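Long-range contacts in fructosyl amine:oxygen oxidoreductase (Neosartorya fumigata, PDB 4WCT), which oxidatively deglycates fructosyl amines, the Amadori products of glycation, using molecular oxygen and an FAD cofactor: residues Ser320-Pro329 and Ser353-Ala361; Asp362-His373 and Ile415-Arg426. One frame throughout, in Å; residues are numbered along the deposited sequence.

Interaction 1: Ser320-Pro329 and Ser353-Ala361; sequences SVPFAKHQIP and SFARICWDA. With FAD (flavin-adenine dinucleotide), chain C.
With its first torsion at -70°, Trp359 carries its indole away from the carbonyl carbon of its own residue and brings one face of it under Pro322, while Ile357 holds CG1 between backbone N and carbonyl carbon (chi1 66°), which sends CD1 toward Phe323. The outcome is a pair of CH-pi contacts. Pro322 CA sits nearly over the centroid of the six-membered ring of Trp359, 3.6 Å from it; Ile357 CD1 lies over one face of the Phe323 ring. The indole also binds through its rim: Trp359 NE1 donates to Phe323 O at 2.8 Å in a bent bond. Further along, Ile357 N gives a straighter bond to Lys325 O (3.1 Å), and water 1 joins Lys325 N to Ile357 O. His326 takes the edge of Phe354 on its ring face, a T-shaped pair with centroids 5.0 Å apart and planes at 80°. Beyond it, Ile328 CG2 rests on Ala355 CB at 4.0 Å. Strand 352-362 is thus flanked by an irregular chain that meets it with just two direct hydrogen bonds. Its Cys358 and Asp360 turn away from that chain toward the cofactor, where Asp360 OD2 accepts from O3' of FAD at 2.6 Å and also from Gly387 N. The strand lends these two residues to the FAD pocket of this FAD-dependent oxidoreductase, while the loop packs along it away from the cofactor side.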
# COMPACT_ATOMS: atom_id res chain seq x y z
N SER A 320 -1.27 -8.27 -16.06
CA SER A 320 -0.04 -7.97 -15.35
C SER A 320 0.26 -8.97 -14.21
O SER A 320 -0.60 -9.21 -13.36
CB SER A 320 -0.14 -6.56 -14.75
OG SER A 320 1.10 -6.19 -14.13
N VAL A 321 1.45 -9.55 -14.24
CA VAL A 321 1.85 -10.57 -13.27
C VAL A 321 3.05 -10.09 -12.48
O VAL A 321 4.13 -9.91 -13.03
CB VAL A 321 2.24 -11.89 -13.97
CG1 VAL A 321 2.55 -12.94 -12.91
CG2 VAL A 321 1.08 -12.33 -14.86
N PRO A 322 2.92 -10.03 -11.16
CA PRO A 322 4.08 -9.64 -10.36
C PRO A 322 5.23 -10.61 -10.41
O PRO A 322 5.03 -11.81 -10.58
CB PRO A 322 3.53 -9.57 -8.92
CG PRO A 322 2.05 -9.41 -9.09
CD PRO A 322 1.69 -10.15 -10.36
N PHE A 323 6.41 -10.08 -10.14
CA PHE A 323 7.59 -10.85 -9.80
C PHE A 323 8.41 -10.05 -8.78
O PHE A 323 8.33 -8.82 -8.74
CB PHE A 323 8.44 -11.13 -11.03
CG PHE A 323 8.98 -9.90 -11.69
CD1 PHE A 323 8.25 -9.21 -12.63
CD2 PHE A 323 10.23 -9.45 -11.38
CE1 PHE A 323 8.81 -8.11 -13.29
CE2 PHE A 323 10.77 -8.34 -11.99
CZ PHE A 323 10.03 -7.63 -12.91
N ALA A 324 9.23 -10.74 -8.00
CA ALA A 324 10.01 -10.05 -6.95
C ALA A 324 11.40 -9.69 -7.45
O ALA A 324 12.01 -10.45 -8.24
CB ALA A 324 10.11 -10.96 -5.74
N LYS A 325 11.91 -8.52 -7.05
CA LYS A 325 13.28 -8.14 -7.36
C LYS A 325 13.78 -7.07 -6.40
O LYS A 325 13.09 -6.05 -6.20
CB LYS A 325 13.40 -7.63 -8.80
CG LYS A 325 14.81 -7.61 -9.32
CD LYS A 325 14.84 -7.63 -10.84
CE LYS A 325 16.25 -7.48 -11.37
NZ LYS A 325 16.97 -8.76 -11.47
N HIS A 326 14.95 -7.34 -5.81
CA HIS A 326 15.66 -6.39 -4.97
C HIS A 326 16.66 -5.54 -5.76
O HIS A 326 17.85 -5.48 -5.45
CB HIS A 326 16.35 -7.11 -3.83
CG HIS A 326 15.41 -7.52 -2.76
ND1 HIS A 326 15.85 -7.90 -1.50
CD2 HIS A 326 14.07 -7.35 -2.65
CE1 HIS A 326 14.80 -8.06 -0.71
NE2 HIS A 326 13.70 -7.81 -1.41
N GLN A 327 16.17 -5.04 -6.88
CA GLN A 327 16.81 -3.95 -7.64
C GLN A 327 15.67 -3.10 -8.20
O GLN A 327 14.52 -3.50 -8.15
CB GLN A 327 17.64 -4.50 -8.83
CG GLN A 327 18.77 -5.48 -8.50
CD GLN A 327 19.87 -4.95 -7.61
OE1 GLN A 327 20.02 -3.75 -7.39
NE2 GLN A 327 20.71 -5.89 -7.12
N ILE A 328 16.00 -1.95 -8.80
CA ILE A 328 15.03 -1.15 -9.53
C ILE A 328 15.58 -0.79 -10.89
O ILE A 328 16.82 -0.89 -11.10
CB ILE A 328 14.60 0.15 -8.78
CG1 ILE A 328 15.79 1.08 -8.56
CG2 ILE A 328 13.86 -0.23 -7.48
CD1 ILE A 328 15.43 2.37 -7.84
N PRO A 329 14.70 -0.46 -11.83
CA PRO A 329 15.27 -0.04 -13.11
C PRO A 329 16.19 1.16 -12.95
O PRO A 329 15.95 2.06 -12.14
CB PRO A 329 14.03 0.28 -13.96
CG PRO A 329 12.96 -0.59 -13.39
CD PRO A 329 13.22 -0.53 -11.90
N SER A 353 22.14 1.76 -1.11
CA SER A 353 22.43 0.64 -0.25
C SER A 353 21.46 -0.51 -0.41
O SER A 353 21.71 -1.65 0.08
CB SER A 353 22.51 1.11 1.18
OG SER A 353 21.27 1.58 1.65
N PHE A 354 20.29 -0.20 -0.97
CA PHE A 354 19.19 -1.16 -1.14
C PHE A 354 18.24 -0.58 -2.17
O PHE A 354 18.08 0.63 -2.24
CB PHE A 354 18.44 -1.36 0.15
CG PHE A 354 17.32 -2.38 0.06
CD1 PHE A 354 17.59 -3.72 -0.11
CD2 PHE A 354 15.99 -1.97 0.13
CE1 PHE A 354 16.56 -4.66 -0.21
CE2 PHE A 354 14.97 -2.88 -0.01
CZ PHE A 354 15.24 -4.22 -0.18
N ALA A 355 17.56 -1.45 -2.92
CA ALA A 355 16.46 -1.00 -3.75
C ALA A 355 15.56 -2.19 -4.07
O ALA A 355 16.02 -3.34 -4.10
CB ALA A 355 16.98 -0.37 -5.05
N ARG A 356 14.27 -1.93 -4.27
CA ARG A 356 13.37 -2.98 -4.71
C ARG A 356 12.18 -2.44 -5.47
O ARG A 356 11.73 -1.28 -5.26
CB ARG A 356 12.91 -3.88 -3.54
CG ARG A 356 11.77 -3.38 -2.68
CD ARG A 356 11.48 -4.40 -1.60
NE ARG A 356 10.32 -4.09 -0.76
CZ ARG A 356 9.08 -4.56 -0.94
NH1 ARG A 356 8.72 -5.22 -2.03
NH2 ARG A 356 8.19 -4.38 0.01
N ILE A 357 11.55 -3.34 -6.22
CA ILE A 357 10.21 -3.11 -6.69
C ILE A 357 9.20 -3.62 -5.66
O ILE A 357 9.49 -4.52 -4.89
CB ILE A 357 9.97 -3.70 -8.08
CG1 ILE A 357 10.05 -5.23 -8.09
CG2 ILE A 357 10.97 -3.06 -9.06
CD1 ILE A 357 9.79 -5.84 -9.45
N CYS A 358 8.02 -3.00 -5.66
CA CYS A 358 7.01 -3.23 -4.63
C CYS A 358 5.66 -3.24 -5.35
O CYS A 358 5.35 -2.29 -6.08
CB CYS A 358 7.13 -2.07 -3.63
SG CYS A 358 5.82 -1.87 -2.42
N TRP A 359 4.84 -4.26 -5.11
CA TRP A 359 3.62 -4.45 -5.86
C TRP A 359 2.39 -4.16 -5.03
O TRP A 359 2.25 -4.66 -3.91
CB TRP A 359 3.53 -5.90 -6.36
CG TRP A 359 4.56 -6.17 -7.43
CD1 TRP A 359 5.84 -6.62 -7.27
CD2 TRP A 359 4.36 -6.03 -8.85
NE1 TRP A 359 6.44 -6.77 -8.48
CE2 TRP A 359 5.56 -6.45 -9.48
CE3 TRP A 359 3.27 -5.69 -9.63
CZ2 TRP A 359 5.71 -6.45 -10.87
CZ3 TRP A 359 3.42 -5.68 -11.02
CH2 TRP A 359 4.64 -6.04 -11.62
N ASP A 360 1.44 -3.48 -5.66
CA ASP A 360 0.07 -3.36 -5.13
C ASP A 360 -0.88 -3.70 -6.27
O ASP A 360 -0.45 -4.13 -7.36
CB ASP A 360 -0.17 -1.95 -4.65
CG ASP A 360 -1.26 -1.84 -3.55
OD1 ASP A 360 -2.06 -2.79 -3.32
OD2 ASP A 360 -1.45 -0.68 -3.05
N ALA A 361 -2.18 -3.55 -6.03
CA ALA A 361 -3.14 -3.62 -7.12
C ALA A 361 -4.17 -2.51 -7.06
O ALA A 361 -4.71 -2.20 -5.99
CB ALA A 361 -3.82 -5.00 -7.13
PA FAD C . 0.59 -6.93 0.95
O1A FAD C . 1.00 -6.10 2.13
O2A FAD C . 1.42 -6.95 -0.30
O5B FAD C . 0.43 -8.40 1.49
C5B FAD C . 0.05 -9.46 0.59
C4B FAD C . 0.50 -10.78 1.21
O4B FAD C . -0.07 -11.88 0.43
C3B FAD C . 2.01 -10.98 1.24
O3B FAD C . 2.50 -11.26 2.56
C2B FAD C . 2.23 -12.17 0.30
O2B FAD C . 3.37 -12.98 0.59
C1B FAD C . 0.89 -12.91 0.40
N9A FAD C . 0.64 -13.76 -0.78
C8A FAD C . 0.97 -13.52 -2.07
N7A FAD C . 0.63 -14.57 -2.85
C5A FAD C . 0.01 -15.46 -2.04
C6A FAD C . -0.53 -16.80 -2.21
N6A FAD C . -0.54 -17.39 -3.42
N1A FAD C . -0.98 -17.43 -1.10
C2A FAD C . -1.00 -16.86 0.12
N3A FAD C . -0.49 -15.65 0.35
C4A FAD C . 0.02 -14.93 -0.69
N1 FAD C . 0.20 2.87 1.11
C2 FAD C . 0.01 3.88 2.03
O2 FAD C . -0.99 3.84 2.73
N3 FAD C . 0.95 4.82 2.24
C4 FAD C . 2.05 4.91 1.46
O4 FAD C . 2.95 5.78 1.61
C4X FAD C . 2.29 3.89 0.45
N5 FAD C . 3.40 3.93 -0.33
C5X FAD C . 3.71 2.83 -1.08
C6 FAD C . 4.94 2.72 -1.72
C7 FAD C . 5.20 1.65 -2.56
C7M FAD C . 6.54 1.52 -3.17
C8 FAD C . 4.18 0.61 -2.72
C8M FAD C . 4.41 -0.59 -3.57
C9 FAD C . 3.00 0.65 -2.01
C9A FAD C . 2.70 1.75 -1.24
N10 FAD C . 1.47 1.85 -0.60
C10 FAD C . 1.29 2.87 0.34
C1' FAD C . 0.38 0.89 -0.73
C2' FAD C . 0.37 -0.16 0.36
O2' FAD C . 1.70 -0.66 0.47
C3' FAD C . -0.60 -1.28 -0.05
O3' FAD C . -1.84 -0.71 -0.49
C4' FAD C . -0.84 -2.27 1.10
O4' FAD C . 0.40 -2.59 1.72
C5' FAD C . -1.45 -3.53 0.50
O5' FAD C . -1.73 -4.44 1.56
P FAD C . -2.16 -5.95 1.21
O1P FAD C . -2.33 -6.69 2.52
O2P FAD C . -3.29 -5.86 0.21
O3P FAD C . -0.87 -6.53 0.45
O HOH W 1 10.21 -7.23 -5.08
O HOH W 2 19.06 -4.00 -3.24

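Interaction 2: Asp362-His373 and Ile415-Arg426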
# COMPACT_ATOMS: atom_id res chain seq x y z
N ASP A 362 -4.40 -1.88 -8.22
CA ASP A 362 -5.34 -0.79 -8.38
C ASP A 362 -6.69 -1.33 -8.87
O ASP A 362 -6.75 -2.13 -9.82
CB ASP A 362 -4.85 0.22 -9.41
CG ASP A 362 -3.69 1.06 -8.92
OD1 ASP A 362 -3.68 1.48 -7.74
OD2 ASP A 362 -2.84 1.35 -9.79
N THR A 363 -7.75 -0.88 -8.22
CA THR A 363 -9.11 -1.00 -8.76
C THR A 363 -9.32 0.10 -9.81
O THR A 363 -8.53 1.04 -9.92
CB THR A 363 -10.10 -0.86 -7.62
OG1 THR A 363 -9.91 0.41 -7.00
CG2 THR A 363 -9.91 -2.03 -6.63
N PRO A 364 -10.42 0.02 -10.58
CA PRO A 364 -10.64 1.04 -11.58
C PRO A 364 -10.77 2.47 -11.05
O PRO A 364 -10.41 3.41 -11.74
CB PRO A 364 -11.95 0.58 -12.25
CG PRO A 364 -11.92 -0.89 -12.10
CD PRO A 364 -11.38 -1.10 -10.71
N ASP A 365 -11.30 2.63 -9.84
CA ASP A 365 -11.43 3.94 -9.22
C ASP A 365 -10.50 4.19 -8.04
O ASP A 365 -10.58 5.27 -7.39
CB ASP A 365 -12.87 4.16 -8.83
CG ASP A 365 -13.38 3.18 -7.78
OD1 ASP A 365 -12.60 2.29 -7.34
OD2 ASP A 365 -14.61 3.30 -7.47
N ARG A 366 -9.63 3.22 -7.79
CA ARG A 366 -8.68 3.22 -6.70
C ARG A 366 -9.33 3.32 -5.32
O ARG A 366 -8.65 3.63 -4.34
CB ARG A 366 -7.60 4.28 -6.93
CG ARG A 366 -6.66 3.89 -8.07
CD ARG A 366 -5.52 4.86 -8.27
NE ARG A 366 -4.70 4.97 -7.08
CZ ARG A 366 -3.95 6.03 -6.79
NH1 ARG A 366 -3.82 7.03 -7.65
NH2 ARG A 366 -3.25 6.05 -5.66
N ALA A 367 -10.60 2.91 -5.22
CA ALA A 367 -11.18 2.53 -3.93
C ALA A 367 -10.94 1.06 -3.67
O ALA A 367 -10.63 0.29 -4.58
CB ALA A 367 -12.68 2.89 -3.87
N PHE A 368 -10.93 0.70 -2.38
CA PHE A 368 -10.71 -0.69 -2.01
C PHE A 368 -11.81 -1.61 -2.53
O PHE A 368 -12.84 -1.18 -3.03
CB PHE A 368 -10.59 -0.83 -0.51
CG PHE A 368 -9.61 0.16 0.14
CD1 PHE A 368 -8.40 0.48 -0.48
CD2 PHE A 368 -9.87 0.66 1.41
CE1 PHE A 368 -7.52 1.37 0.11
CE2 PHE A 368 -9.00 1.59 1.99
CZ PHE A 368 -7.83 1.94 1.33
N LEU A 369 -11.53 -2.89 -2.46
CA LEU A 369 -12.50 -3.91 -2.87
C LEU A 369 -12.62 -4.91 -1.73
O LEU A 369 -11.75 -5.76 -1.51
CB LEU A 369 -12.07 -4.56 -4.17
CG LEU A 369 -12.84 -5.81 -4.64
CD1 LEU A 369 -14.34 -5.56 -4.67
CD2 LEU A 369 -12.31 -6.30 -5.98
N ILE A 370 -13.66 -4.71 -0.91
CA ILE A 370 -13.84 -5.52 0.28
C ILE A 370 -15.30 -5.92 0.30
O ILE A 370 -16.17 -5.07 0.52
CB ILE A 370 -13.52 -4.74 1.57
CG1 ILE A 370 -12.07 -4.29 1.59
CG2 ILE A 370 -13.79 -5.60 2.79
CD1 ILE A 370 -11.82 -3.28 2.68
N ASP A 371 -15.58 -7.19 -0.01
CA ASP A 371 -16.96 -7.65 -0.15
C ASP A 371 -17.01 -9.16 -0.18
O ASP A 371 -16.06 -9.81 -0.55
CB ASP A 371 -17.56 -7.10 -1.44
CG ASP A 371 -19.09 -7.06 -1.43
OD1 ASP A 371 -19.73 -7.41 -0.40
OD2 ASP A 371 -19.64 -6.58 -2.45
N ARG A 372 -18.18 -9.70 0.16
CA ARG A 372 -18.48 -11.09 -0.12
C ARG A 372 -18.74 -11.30 -1.58
O ARG A 372 -19.28 -10.44 -2.25
CB ARG A 372 -19.68 -11.52 0.74
CG ARG A 372 -19.48 -11.20 2.22
CD ARG A 372 -20.77 -11.31 3.05
NE ARG A 372 -21.40 -12.61 2.84
CZ ARG A 372 -21.49 -13.56 3.78
NH1 ARG A 372 -21.03 -13.33 5.00
NH2 ARG A 372 -22.06 -14.72 3.48
N HIS A 373 -18.26 -12.41 -2.11
CA HIS A 373 -18.40 -12.71 -3.53
C HIS A 373 -19.88 -13.08 -3.81
O HIS A 373 -20.45 -13.91 -3.11
CB HIS A 373 -17.50 -13.88 -3.90
CG HIS A 373 -17.32 -14.07 -5.36
ND1 HIS A 373 -18.38 -14.34 -6.20
CD2 HIS A 373 -16.25 -13.85 -6.17
CE1 HIS A 373 -17.97 -14.30 -7.46
NE2 HIS A 373 -16.66 -14.10 -7.46
N ILE A 415 -19.11 1.72 -1.75
CA ILE A 415 -17.93 2.20 -2.46
C ILE A 415 -16.95 1.06 -2.69
O ILE A 415 -16.30 1.02 -3.72
CB ILE A 415 -17.27 3.34 -1.68
CG1 ILE A 415 -18.21 4.56 -1.58
CG2 ILE A 415 -15.97 3.77 -2.32
CD1 ILE A 415 -18.74 5.03 -2.90
N VAL A 416 -16.80 0.17 -1.71
CA VAL A 416 -15.81 -0.90 -1.79
C VAL A 416 -16.41 -2.24 -2.25
O VAL A 416 -15.77 -3.27 -2.19
CB VAL A 416 -15.00 -1.04 -0.48
CG1 VAL A 416 -14.27 0.25 -0.13
CG2 VAL A 416 -15.86 -1.56 0.67
N ARG A 417 -17.67 -2.21 -2.68
CA ARG A 417 -18.35 -3.42 -3.14
C ARG A 417 -17.74 -4.10 -4.36
O ARG A 417 -17.07 -3.46 -5.18
CB ARG A 417 -19.80 -3.10 -3.49
CG ARG A 417 -20.00 -2.32 -4.76
CD ARG A 417 -21.49 -2.05 -4.93
NE ARG A 417 -21.79 -1.05 -5.95
CZ ARG A 417 -21.84 -1.27 -7.24
NH1 ARG A 417 -22.34 -0.30 -8.03
NH2 ARG A 417 -21.55 -2.49 -7.74
N TRP A 418 -18.08 -5.38 -4.53
CA TRP A 418 -17.84 -6.09 -5.79
C TRP A 418 -18.51 -5.37 -6.97
O TRP A 418 -19.70 -5.01 -6.88
CB TRP A 418 -18.35 -7.51 -5.65
CG TRP A 418 -18.07 -8.41 -6.78
CD1 TRP A 418 -18.95 -8.81 -7.76
CD2 TRP A 418 -16.87 -9.16 -7.00
NE1 TRP A 418 -18.32 -9.63 -8.64
CE2 TRP A 418 -17.06 -9.92 -8.17
CE3 TRP A 418 -15.65 -9.29 -6.32
CZ2 TRP A 418 -16.06 -10.75 -8.71
CZ3 TRP A 418 -14.69 -10.16 -6.82
CH2 TRP A 418 -14.88 -10.83 -8.03
N ARG A 419 -17.73 -5.04 -8.00
CA ARG A 419 -18.18 -4.06 -9.02
C ARG A 419 -17.53 -4.34 -10.39
O ARG A 419 -16.91 -3.46 -10.99
CB ARG A 419 -17.96 -2.62 -8.55
CG ARG A 419 -16.54 -2.23 -8.12
CD ARG A 419 -16.54 -0.94 -7.31
NE ARG A 419 -15.20 -0.40 -7.10
CZ ARG A 419 -14.40 -0.73 -6.10
NH1 ARG A 419 -14.76 -1.62 -5.20
NH2 ARG A 419 -13.21 -0.16 -6.01
N PRO A 420 -17.66 -5.58 -10.88
CA PRO A 420 -17.07 -5.96 -12.17
C PRO A 420 -17.55 -5.09 -13.34
O PRO A 420 -16.80 -4.84 -14.29
CB PRO A 420 -17.50 -7.41 -12.35
CG PRO A 420 -18.77 -7.52 -11.55
CD PRO A 420 -18.54 -6.63 -10.35
N GLU A 421 -18.75 -4.51 -13.21
CA GLU A 421 -19.25 -3.62 -14.26
C GLU A 421 -18.35 -2.43 -14.50
O GLU A 421 -18.29 -1.90 -15.62
CB GLU A 421 -20.70 -3.18 -13.97
CG GLU A 421 -20.92 -2.22 -12.82
CD GLU A 421 -20.93 -2.88 -11.44
OE1 GLU A 421 -20.72 -4.11 -11.33
OE2 GLU A 421 -21.09 -2.14 -10.45
N THR A 422 -17.60 -2.01 -13.48
CA THR A 422 -16.72 -0.86 -13.62
C THR A 422 -15.43 -1.16 -14.39
O THR A 422 -14.65 -0.24 -14.65
CB THR A 422 -16.31 -0.27 -12.25
OG1 THR A 422 -15.50 -1.22 -11.55
CG2 THR A 422 -17.53 0.10 -11.39
N ALA A 423 -15.15 -2.43 -14.68
CA ALA A 423 -13.87 -2.85 -15.25
C ALA A 423 -14.03 -3.49 -16.62
O ALA A 423 -13.05 -3.96 -17.23
CB ALA A 423 -13.19 -3.85 -14.34
N VAL A 424 -15.24 -3.42 -17.17
CA VAL A 424 -15.45 -3.92 -18.54
C VAL A 424 -14.62 -3.10 -19.53
O VAL A 424 -14.56 -1.87 -19.44
CB VAL A 424 -16.96 -3.87 -18.91
CG1 VAL A 424 -17.17 -4.27 -20.35
CG2 VAL A 424 -17.74 -4.80 -17.99
N ASP A 425 -13.86 -3.80 -20.37
CA ASP A 425 -12.90 -3.18 -21.29
C ASP A 425 -11.93 -2.23 -20.60
O ASP A 425 -11.54 -1.20 -21.16
CB ASP A 425 -13.59 -2.44 -22.44
CG ASP A 425 -14.54 -3.33 -23.21
OD1 ASP A 425 -14.25 -4.53 -23.35
OD2 ASP A 425 -15.63 -2.85 -23.59
N ARG A 426 -11.53 -2.58 -19.38
CA ARG A 426 -10.56 -1.75 -18.67
C ARG A 426 -9.35 -1.43 -19.56
O ARG A 426 -8.74 -2.31 -20.18
CB ARG A 426 -10.09 -2.50 -17.45
CG ARG A 426 -9.13 -1.69 -16.59
CD ARG A 426 -9.12 -2.16 -15.17
NE ARG A 426 -8.18 -1.40 -14.36
CZ ARG A 426 -7.99 -1.58 -13.06
NH1 ARG A 426 -8.50 -2.63 -12.46
NH2 ARG A 426 -7.17 -0.78 -12.40
O HOH W 3 -16.57 2.65 -5.90
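Phe368 O is gripped end-on by both terminal nitrogens of Arg419, NH1 at 2.9 Å and NH2 at 3.2 Å, which reach it from the same face of its carbonyl plane. The same NH2 makes a salt bridge to the syn lone pair of Asp365 OD1 (2.9 Å) and a weak bond to Ala367 O, while NH1 also donates to Arg417 O. So many acceptors around its rim should fix the rotation of this buried guanidinium. Asp365 CG stands between its backbone N and carbonyl carbon (chi1 63°), and OD1 there also accepts from Ala367 N, closing an Asx turn that positions the carboxylate for Arg419. Its other oxygen, OD2, is linked through water 3 to Ile415 O. Strand 369-372 is an edge strand, antiparallel to 379-383, of the six-stranded mixed sheet that contains the parallel strands of the FAD-binding fold, and 415-426 runs along its outer side. There Ile370 N donates to Val416 O at 2.9 Å, and Trp418 N reaches the anti lone pair of Asp371 OD2 in a nearly straight bond of 167°. The indole of Trp418 meets the His373 ring obliquely, planes at 45°, with Trp418 CZ2 3.6 Å from His373 NE2. At the far end, Arg426 clasps Asp362 O with NH1 and NH2, the latter at 2.9 Å, and Pro364 CD lies over one face of its guanidinium.

Overall arrangement
Two neighbouring parts of one chain illustrate how loops can be fastened to a strand, or to the loop that leads into one, by different means. Strand 352-362 leads directly into 362-373, yet the centres of the two contacts lie about 24 Å apart and the segments touch nowhere else. Both are partly buried; the centre of interaction 1 lies about 13 Å, that of interaction 2 about 17 Å, from the centre of the chain. Interaction 1 packs a loop on a strand of the large mixed sheet and relies mainly on rings and apolar groups, its strand also touching FAD. Interaction 2 borders the other sheet and is held largely by arginines, carboxylates and backbone carbonyls, with the side chain of Phe368 about 6 Å from the bound FAD.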